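PDB 2PL2: hypothetical conserved protein TTC0263 from Thermus thermophilus, which is of unknown function but belongs to the tetratricopeptide repeat (TPR) class of all-helical proteins, whose stacked helices commonly serve as scaffolds for protein-protein recognition. Local coordinates for residues Asn7-Gly12 / Glu29-Glu34; Asp109-Asn114 / Pro119-Arg124; Leu147-Glu152 / Tyr174-Glu179. All blocks are in the same frame, centred on the assembly; numbering follows the deposited sequence.

Contact 1: Asn7-Gly12 / Glu29-Glu34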
loop_
_atom_site.group_PDB
_atom_site.type_symbol
_atom_site.label_atom_id
_atom_site.label_comp_id
_atom_site.label_asym_id
_atom_site.label_seq_id
_atom_site.Cartn_x
_atom_site.Cartn_y
_atom_site.Cartn_z
ATOM N N ASN A 7 -26.207 3.889 8.103
ATOM C CA ASN A 7 -25.534 4.984 7.423
ATOM C C ASN A 7 -24.012 4.918 7.501
ATOM O O ASN A 7 -23.336 4.894 6.474
ATOM C CB ASN A 7 -26.026 6.333 7.958
ATOM C CG ASN A 7 -27.508 6.568 7.686
ATOM O OD1 ASN A 7 -28.015 6.258 6.599
ATOM N ND2 ASN A 7 -28.208 7.140 8.671
ATOM N N PRO A 8 -23.446 4.889 8.715
ATOM C CA PRO A 8 -21.983 4.827 8.768
ATOM C C PRO A 8 -21.390 3.616 8.046
ATOM O O PRO A 8 -20.369 3.729 7.369
ATOM C CB PRO A 8 -21.685 4.842 10.278
ATOM C CG PRO A 8 -22.941 4.271 10.898
ATOM C CD PRO A 8 -24.025 4.927 10.070
ATOM N N LEU A 9 -22.030 2.461 8.183
ATOM C CA LEU A 9 -21.539 1.249 7.534
ATOM C C LEU A 9 -21.645 1.342 6.013
ATOM O O LEU A 9 -20.719 0.965 5.293
ATOM C CB LEU A 9 -22.317 0.023 8.025
ATOM C CG LEU A 9 -21.973 -1.334 7.391
ATOM C CD1 LEU A 9 -20.576 -1.773 7.778
ATOM C CD2 LEU A 9 -22.991 -2.367 7.856
ATOM N N ARG A 10 -22.774 1.856 5.531
ATOM C CA ARG A 10 -22.990 1.983 4.095
ATOM C C ARG A 10 -22.034 2.976 3.449
ATOM O O ARG A 10 -21.517 2.727 2.359
ATOM C CB ARG A 10 -24.440 2.386 3.785
ATOM C CG ARG A 10 -24.727 2.449 2.279
ATOM C CD ARG A 10 -26.216 2.307 1.914
ATOM N NE ARG A 10 -27.056 3.385 2.431
ATOM C CZ ARG A 10 -26.835 4.683 2.227
ATOM N NH1 ARG A 10 -25.786 5.079 1.513
ATOM N NH2 ARG A 10 -27.665 5.590 2.729
ATOM N N LEU A 11 -21.795 4.095 4.124
ATOM C CA LEU A 11 -20.893 5.108 3.595
ATOM C C LEU A 11 -19.471 4.580 3.616
ATOM O O LEU A 11 -18.668 4.873 2.729
ATOM C CB LEU A 11 -20.989 6.394 4.420
ATOM C CG LEU A 11 -20.141 7.581 3.936
ATOM C CD1 LEU A 11 -20.461 7.902 2.474
ATOM C CD2 LEU A 11 -20.417 8.791 4.824
ATOM N N GLY A 12 -19.166 3.787 4.630
ATOM C CA GLY A 12 -17.835 3.232 4.722
ATOM C C GLY A 12 -17.523 2.341 3.537
ATOM O O GLY A 12 -16.425 2.402 2.985
ATOM N N GLU A 29 -15.536 2.060 12.365
ATOM C CA GLU A 29 -15.378 2.048 13.804
ATOM C C GLU A 29 -16.692 2.532 14.406
ATOM O O GLU A 29 -17.197 1.945 15.363
ATOM C CB GLU A 29 -14.177 2.910 14.202
ATOM C CG GLU A 29 -12.887 2.330 13.637
ATOM C CD GLU A 29 -11.653 3.186 13.852
ATOM O OE1 GLU A 29 -11.750 4.431 13.744
ATOM O OE2 GLU A 29 -10.571 2.605 14.098
ATOM N N ARG A 30 -17.275 3.571 13.816
ATOM C CA ARG A 30 -18.556 4.082 14.295
ATOM C C ARG A 30 -19.633 3.010 14.102
ATOM O O ARG A 30 -20.630 2.981 14.817
ATOM C CB ARG A 30 -18.947 5.342 13.520
ATOM C CG ARG A 30 -18.165 6.589 13.910
ATOM C CD ARG A 30 -18.398 7.726 12.916
ATOM N NE ARG A 30 -19.821 7.929 12.653
ATOM C CZ ARG A 30 -20.304 8.758 11.731
ATOM N NH1 ARG A 30 -19.475 9.474 10.974
ATOM N NH2 ARG A 30 -21.618 8.860 11.556
ATOM N N ALA A 31 -19.413 2.138 13.124
ATOM C CA ALA A 31 -20.340 1.062 12.806
ATOM C C ALA A 31 -20.300 0.044 13.926
ATOM O O ALA A 31 -21.313 -0.562 14.271
ATOM C CB ALA A 31 -19.945 0.402 11.483
ATOM N N LEU A 32 -19.111 -0.140 14.481
ATOM C CA LEU A 32 -18.914 -1.070 15.574
ATOM C C LEU A 32 -19.405 -0.511 16.909
ATOM O O LEU A 32 -19.980 -1.237 17.711
ATOM C CB LEU A 32 -17.445 -1.417 15.660
ATOM C CG LEU A 32 -16.989 -2.209 14.444
ATOM C CD1 LEU A 32 -15.479 -2.216 14.400
ATOM C CD2 LEU A 32 -17.561 -3.626 14.509
ATOM N N LYS A 33 -19.192 0.780 17.151
ATOM C CA LYS A 33 -19.645 1.367 18.401
ATOM C C LYS A 33 -21.159 1.282 18.506
ATOM O O LYS A 33 -21.717 1.493 19.580
ATOM C CB LYS A 33 -19.194 2.826 18.526
ATOM C CG LYS A 33 -19.513 3.441 19.886
ATOM C CD LYS A 33 -18.940 4.850 20.055
ATOM C CE LYS A 33 -17.408 4.858 20.204
ATOM N NZ LYS A 33 -16.926 4.363 21.530
ATOM N N GLU A 34 -21.826 0.971 17.398
ATOM C CA GLU A 34 -23.278 0.857 17.405
ATOM C C GLU A 34 -23.708 -0.601 17.476
ATOM O O GLU A 34 -24.760 -0.917 18.022
ATOM C CB GLU A 34 -23.890 1.493 16.152
ATOM C CG GLU A 34 -23.774 3.019 16.055
ATOM C CD GLU A 34 -24.370 3.766 17.249
ATOM O OE1 GLU A 34 -25.518 3.477 17.660
ATOM O OE2 GLU A 34 -23.685 4.667 17.765
#
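P8 and L9 of helix 6-17 meet R30 and A31 of helix 21-32 in an antiparallel pair of consecutive helices, the basic building element of a tetratricopeptide repeat fold. The start of one helix lies beside the end of the other, and the backbones come close at L9 and A31, whose CA atoms are 5.4 Å apart.

The apolar part is small. A31 has a methyl group to offer and nothing longer, and L9 answers with the root of its side chain: L9 CB lies 4.2 Å from A31 CB. Beyond CB the leucine swings away from the backbone N (chi1 177°), and its side chain packs on E40 of helix 39-51, while A31 also touches E5. L9 thus touches both helix 21-32 and helix 39-51.

Backbone bonds run within each helix, G12 N to P8 O and K33 N to E29 O; what joins the segments is van der Waals packing.

The remaining part is a charged side chain laid over an apolar ring. R30 arches above P8, and a bend at chi3 (49°) brings its guanidinium group round so that one face lies over P8 CB. That carbon sits under the arch, with P8 CB 4.2 Å from R30 NH2 and 4.3 Å from R30 CB.

Contact 2: Asp109-Asn114 / Pro119-Arg124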
loop_
_atom_site.group_PDB
_atom_site.type_symbol
_atom_site.label_atom_id
_atom_site.label_comp_id
_atom_site.label_asym_id
_atom_site.label_seq_id
_atom_site.Cartn_x
_atom_site.Cartn_y
_atom_site.Cartn_z
ATOM N N ASP A 109 -10.309 -24.235 4.125
ATOM C CA ASP A 109 -11.465 -24.351 5.023
ATOM C C ASP A 109 -12.611 -23.517 4.470
ATOM O O ASP A 109 -13.772 -23.917 4.541
ATOM C CB ASP A 109 -11.173 -23.840 6.447
ATOM C CG ASP A 109 -10.005 -24.536 7.112
ATOM O OD1 ASP A 109 -9.729 -25.718 6.793
ATOM O OD2 ASP A 109 -9.369 -23.889 7.980
ATOM N N ALA A 110 -12.291 -22.339 3.946
ATOM C CA ALA A 110 -13.325 -21.485 3.387
ATOM C C ALA A 110 -13.976 -22.185 2.191
ATOM O O ALA A 110 -15.178 -22.054 1.952
ATOM C CB ALA A 110 -12.724 -20.156 2.955
ATOM N N GLU A 111 -13.169 -22.929 1.441
ATOM C CA GLU A 111 -13.654 -23.639 0.271
ATOM C C GLU A 111 -14.754 -24.624 0.662
ATOM O O GLU A 111 -15.639 -24.941 -0.147
ATOM C CB GLU A 111 -12.494 -24.371 -0.412
ATOM C CG GLU A 111 -12.916 -25.277 -1.566
ATOM C CD GLU A 111 -11.734 -25.929 -2.276
ATOM O OE1 GLU A 111 -10.837 -26.463 -1.583
ATOM O OE2 GLU A 111 -11.709 -25.915 -3.527
ATOM N N ARG A 112 -14.701 -25.094 1.907
ATOM C CA ARG A 112 -15.697 -26.026 2.423
ATOM C C ARG A 112 -17.031 -25.330 2.668
ATOM O O ARG A 112 -18.081 -25.961 2.659
ATOM C CB ARG A 112 -15.200 -26.661 3.725
ATOM C CG ARG A 112 -13.893 -27.429 3.576
ATOM C CD ARG A 112 -14.055 -28.630 2.643
ATOM N NE ARG A 112 -12.801 -29.356 2.446
ATOM C CZ ARG A 112 -12.684 -30.462 1.719
ATOM N NH1 ARG A 112 -13.752 -30.975 1.115
ATOM N NH2 ARG A 112 -11.499 -31.049 1.595
ATOM N N VAL A 113 -16.979 -24.021 2.888
ATOM C CA VAL A 113 -18.170 -23.216 3.137
ATOM C C VAL A 113 -18.799 -22.726 1.829
ATOM O O VAL A 113 -19.965 -22.330 1.799
ATOM C CB VAL A 113 -17.816 -21.993 4.008
ATOM C CG1 VAL A 113 -19.059 -21.163 4.285
ATOM C CG2 VAL A 113 -17.159 -22.454 5.299
ATOM N N ASN A 114 -18.016 -22.745 0.753
ATOM C CA ASN A 114 -18.487 -22.313 -0.559
ATOM C C ASN A 114 -17.398 -22.555 -1.607
ATOM O O ASN A 114 -16.390 -21.850 -1.638
ATOM C CB ASN A 114 -18.838 -20.828 -0.543
ATOM C CG ASN A 114 -19.578 -20.394 -1.799
ATOM O OD1 ASN A 114 -19.349 -20.929 -2.893
ATOM N ND2 ASN A 114 -20.465 -19.414 -1.651
ATOM N N PRO A 119 -13.368 -15.069 -5.401
ATOM C CA PRO A 119 -12.284 -14.502 -4.599
ATOM C C PRO A 119 -11.375 -15.539 -3.953
ATOM O O PRO A 119 -10.153 -15.371 -3.939
ATOM C CB PRO A 119 -13.027 -13.649 -3.584
ATOM C CG PRO A 119 -14.199 -13.151 -4.396
ATOM C CD PRO A 119 -14.645 -14.399 -5.095
ATOM N N LEU A 120 -11.964 -16.616 -3.435
ATOM C CA LEU A 120 -11.174 -17.664 -2.789
ATOM C C LEU A 120 -10.163 -18.261 -3.740
ATOM O O LEU A 120 -8.972 -18.320 -3.436
ATOM C CB LEU A 120 -12.070 -18.788 -2.254
ATOM C CG LEU A 120 -13.031 -18.490 -1.105
ATOM C CD1 LEU A 120 -13.703 -19.784 -0.668
ATOM C CD2 LEU A 120 -12.266 -17.886 0.058
ATOM N N HIS A 121 -10.644 -18.720 -4.890
ATOM C CA HIS A 121 -9.779 -19.317 -5.896
ATOM C C HIS A 121 -8.731 -18.315 -6.376
ATOM O O HIS A 121 -7.613 -18.685 -6.724
ATOM C CB HIS A 121 -10.636 -19.839 -7.053
ATOM C CG HIS A 121 -11.514 -20.990 -6.670
ATOM N ND1 HIS A 121 -11.016 -22.259 -6.420
ATOM C CD2 HIS A 121 -12.842 -21.063 -6.436
ATOM C CE1 HIS A 121 -11.999 -23.051 -6.049
ATOM N NE2 HIS A 121 -13.125 -22.348 -6.049
ATOM N N LEU A 122 -9.098 -17.041 -6.374
ATOM C CA LEU A 122 -8.177 -15.993 -6.769
ATOM C C LEU A 122 -7.068 -15.924 -5.732
ATOM O O LEU A 122 -5.874 -15.954 -6.072
ATOM C CB LEU A 122 -8.899 -14.641 -6.851
ATOM C CG LEU A 122 -7.947 -13.443 -7.033
ATOM C CD1 LEU A 122 -7.035 -13.695 -8.242
ATOM C CD2 LEU A 122 -8.727 -12.137 -7.172
ATOM N N GLN A 123 -7.470 -15.839 -4.464
ATOM C CA GLN A 123 -6.518 -15.780 -3.361
ATOM C C GLN A 123 -5.682 -17.049 -3.309
ATOM O O GLN A 123 -4.476 -16.997 -3.080
ATOM C CB GLN A 123 -7.245 -15.609 -2.027
ATOM C CG GLN A 123 -7.202 -14.198 -1.463
ATOM C CD GLN A 123 -5.785 -13.680 -1.291
ATOM O OE1 GLN A 123 -4.939 -14.348 -0.703
ATOM N NE2 GLN A 123 -5.524 -12.479 -1.802
ATOM N N ARG A 124 -6.320 -18.191 -3.517
ATOM C CA ARG A 124 -5.595 -19.444 -3.474
ATOM C C ARG A 124 -4.501 -19.435 -4.530
ATOM O O ARG A 124 -3.387 -19.895 -4.275
ATOM C CB ARG A 124 -6.547 -20.624 -3.693
ATOM C CG ARG A 124 -5.955 -21.975 -3.309
ATOM C CD ARG A 124 -6.985 -23.100 -3.437
ATOM N NE ARG A 124 -7.408 -23.316 -4.822
ATOM C CZ ARG A 124 -8.372 -24.160 -5.178
ATOM N NH1 ARG A 124 -9.006 -24.861 -4.246
ATOM N NH2 ARG A 124 -8.706 -24.300 -6.454
#
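The carboxylate oxygen OE2 of E111 receives the one salt bridge between the segments: R124 NH1 stands 3.0 Å from E111 OE2, but the N-H approaches at an angle of 130°, so the hydrogen bond within the pair is weak. The two flat groups are far from coplanar, with planes 72° apart, and the carboxylate meets the edge of the guanidinium group instead of pairing squarely with it. E111 reaches that far because its chain is extended, with CG anti to the backbone N. Its other oxygen, OE1, is held by K108 in a second salt bridge, so the carboxylate is shared between two cationic side chains, which would be expected to favour its charged form.

H121 lies alongside this pair. Its CE1 comes to 3.8 Å from E111 OE2, and its ND1 lies over one face of the R124 guanidinium, offset toward the rim, without a hydrogen bond to it. The ring is anchored through NE2, which hydrogen-bonds to P115 O in the connecting turn. In the same turn N114 OD1 accepts from R116 N.

Beneath this layer the packing is apolar. L120 points its fork at the opposite helix: CD2 touches A110 CB at 3.7 Å, while CD1 rests 3.5 Å from N114 O and close to E111 N. Y76 and M77 of helix 73-88 cover A110 and L120 respectively, extending the buried patch to a third helix.

The axes of helical segments 109-113 and 119-124 approach to 10.5 Å, with N-to-C directions 162° apart, the geometry of an antiparallel helix hairpin closed by a short turn, as expected in a tetratricopeptide repeat protein.

Contact 3: Leu147-Glu152 / Tyr174-Glu179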
loop_
_atom_site.group_PDB
_atom_site.type_symbol
_atom_site.label_atom_id
_atom_site.label_comp_id
_atom_site.label_asym_id
_atom_site.label_seq_id
_atom_site.Cartn_x
_atom_site.Cartn_y
_atom_site.Cartn_z
ATOM N N LEU A 147 -15.304 -19.100 -12.838
ATOM C CA LEU A 147 -16.437 -18.676 -12.011
ATOM C C LEU A 147 -16.840 -17.232 -12.296
ATOM O O LEU A 147 -18.017 -16.906 -12.355
ATOM C CB LEU A 147 -16.085 -18.815 -10.532
ATOM C CG LEU A 147 -15.849 -20.242 -10.043
ATOM C CD1 LEU A 147 -15.212 -20.218 -8.663
ATOM C CD2 LEU A 147 -17.182 -20.984 -10.031
ATOM N N GLU A 148 -15.850 -16.366 -12.474
ATOM C CA GLU A 148 -16.110 -14.952 -12.743
ATOM C C GLU A 148 -15.019 -14.423 -13.655
ATOM O O GLU A 148 -13.896 -14.234 -13.200
ATOM C CB GLU A 148 -16.071 -14.137 -11.445
ATOM C CG GLU A 148 -17.101 -14.501 -10.411
ATOM C CD GLU A 148 -18.323 -13.615 -10.482
ATOM O OE1 GLU A 148 -18.142 -12.385 -10.616
ATOM O OE2 GLU A 148 -19.461 -14.134 -10.390
ATOM N N ASP A 149 -15.325 -14.195 -14.929
ATOM C CA ASP A 149 -14.315 -13.657 -15.843
ATOM C C ASP A 149 -14.321 -12.159 -15.573
ATOM O O ASP A 149 -15.324 -11.490 -15.818
ATOM C CB ASP A 149 -14.689 -13.917 -17.308
ATOM C CG ASP A 149 -13.598 -13.478 -18.282
ATOM O OD1 ASP A 149 -12.981 -12.414 -18.064
ATOM O OD2 ASP A 149 -13.356 -14.190 -19.277
ATOM N N THR A 150 -13.220 -11.628 -15.051
ATOM C CA THR A 150 -13.180 -10.203 -14.750
ATOM C C THR A 150 -11.809 -9.633 -15.017
ATOM O O THR A 150 -10.838 -10.379 -15.158
ATOM C CB THR A 150 -13.520 -9.919 -13.269
ATOM O OG1 THR A 150 -12.366 -10.178 -12.460
ATOM C CG2 THR A 150 -14.672 -10.797 -12.801
ATOM N N PRO A 151 -11.710 -8.298 -15.099
ATOM C CA PRO A 151 -10.412 -7.666 -15.354
ATOM C C PRO A 151 -9.418 -7.955 -14.239
ATOM O O PRO A 151 -8.243 -8.253 -14.505
ATOM C CB PRO A 151 -10.763 -6.181 -15.470
ATOM C CG PRO A 151 -12.160 -6.207 -16.033
ATOM C CD PRO A 151 -12.807 -7.325 -15.229
ATOM N N GLU A 152 -9.892 -7.871 -12.993
ATOM C CA GLU A 152 -9.036 -8.143 -11.843
ATOM C C GLU A 152 -8.407 -9.530 -11.935
ATOM O O GLU A 152 -7.212 -9.685 -11.673
ATOM C CB GLU A 152 -9.828 -8.015 -10.537
ATOM C CG GLU A 152 -9.051 -8.480 -9.293
ATOM C CD GLU A 152 -9.847 -8.360 -8.006
ATOM O OE1 GLU A 152 -11.040 -8.731 -7.994
ATOM O OE2 GLU A 152 -9.280 -7.898 -6.990
ATOM N N TYR A 174 -3.771 -9.162 -20.549
ATOM C CA TYR A 174 -3.979 -7.735 -20.281
ATOM C C TYR A 174 -4.873 -7.163 -21.379
ATOM O O TYR A 174 -5.812 -6.399 -21.108
ATOM C CB TYR A 174 -2.640 -6.972 -20.241
ATOM C CG TYR A 174 -1.847 -7.140 -18.953
ATOM C CD1 TYR A 174 -2.414 -6.838 -17.723
ATOM C CD2 TYR A 174 -0.516 -7.535 -18.974
ATOM C CE1 TYR A 174 -1.686 -6.922 -16.554
ATOM C CE2 TYR A 174 0.231 -7.624 -17.810
ATOM C CZ TYR A 174 -0.362 -7.311 -16.595
ATOM O OH TYR A 174 0.354 -7.390 -15.416
ATOM N N ALA A 175 -4.577 -7.539 -22.627
ATOM C CA ALA A 175 -5.352 -7.073 -23.789
ATOM C C ALA A 175 -6.831 -7.419 -23.592
ATOM O O ALA A 175 -7.719 -6.622 -23.910
ATOM C CB ALA A 175 -4.820 -7.715 -25.065
ATOM N N LYS A 176 -7.096 -8.608 -23.054
ATOM C CA LYS A 176 -8.473 -9.020 -22.798
ATOM C C LYS A 176 -9.053 -8.200 -21.645
ATOM O O LYS A 176 -10.146 -7.638 -21.749
ATOM C CB LYS A 176 -8.534 -10.504 -22.436
ATOM C CG LYS A 176 -9.962 -11.008 -22.271
ATOM C CD LYS A 176 -10.754 -10.814 -23.567
ATOM C CE LYS A 176 -12.254 -10.890 -23.342
ATOM N NZ LYS A 176 -12.702 -12.244 -22.902
ATOM N N ALA A 177 -8.313 -8.145 -20.539
ATOM C CA ALA A 177 -8.738 -7.382 -19.369
ATOM C C ALA A 177 -9.070 -5.960 -19.788
ATOM O O ALA A 177 -10.067 -5.394 -19.345
ATOM C CB ALA A 177 -7.635 -7.386 -18.301
ATOM N N LEU A 178 -8.247 -5.387 -20.664
ATOM C CA LEU A 178 -8.495 -4.021 -21.142
ATOM C C LEU A 178 -9.718 -3.886 -22.043
ATOM O O LEU A 178 -10.223 -2.786 -22.232
ATOM C CB LEU A 178 -7.253 -3.455 -21.841
ATOM C CG LEU A 178 -6.314 -2.785 -20.826
ATOM C CD1 LEU A 178 -4.942 -2.611 -21.408
ATOM C CD2 LEU A 178 -6.916 -1.442 -20.391
ATOM N N GLU A 179 -10.207 -4.991 -22.598
ATOM C CA GLU A 179 -11.407 -4.908 -23.417
ATOM C C GLU A 179 -12.611 -4.840 -22.481
ATOM O O GLU A 179 -13.627 -4.230 -22.793
ATOM C CB GLU A 179 -11.524 -6.121 -24.345
ATOM C CG GLU A 179 -10.322 -6.313 -25.274
ATOM C CD GLU A 179 -10.146 -5.178 -26.291
ATOM O OE1 GLU A 179 -10.188 -3.992 -25.887
ATOM O OE2 GLU A 179 -9.957 -5.476 -27.495
#
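P151 and A177 form the close part of this contact, and here the backbones nearly touch: their CA atoms are 4.4 Å apart, the start of helix 151-164 lying against the later turns of helix 167-180. A177 can be approached so closely because its side chain is a single methyl, which sits 3.9 Å from P151 O. In return the proline ring sets CB and CG against the other backbone, each 4.0 Å from A177 O. The meeting is reciprocal, each residue placing carbon against the carbonyl of the other. A177 is buried further by L187 of helix 185-195 and by R154.

The start of the helix is capped. T150 is its N-cap, with OG1 accepting from I153 N, and P151 follows in the first turn, where the missing N-H of a proline costs no helical hydrogen bond. P151 O is also used by S155 OG.

The outer side is much looser. D149 and K176 are exposed, and their charged ends stop short of each other, with K176 NZ 4.2 Å from D149 OD2, beyond salt-bridge range. K176 comes even this near through bends at chi2 (60°) and chi4 (-65°) that curl its chain toward the loop. D149 is bound more firmly by other residues: OD1 accepts from Q180 NE2, and OD2 forms a salt bridge with R154 NH1.

Such chemistry implies a division of labour. Close packing of P151 and A177 is consistent with the short spacing here, whereas the lysine probably adds a weak, solvent-screened attraction to a carboxylate whose direct bonds are made to Q180 and R154.

Overall arrangement
The three contacts join different pairs of successive helices along one tetratricopeptide repeat array. All are partly buried, contact 2 alone without an exposed touching residue, and its centre lies nearest that of the chain, about 11 Å away against about 16 Å for contact 3 and about 22 Å for contact 1. Polar bonding between the segments is confined to contact 2; contacts 1 and 3 rely on apolar packing of proline, alanine and, in contact 1, the base of a leucine, with charged side chains at their exposed margins. Contacts 2 and 3 are continuous: H121 CD2 packs 3.4 Å from L147 CD1. Contact 1 touches neither, its nearest atoms at least about 16 Å away.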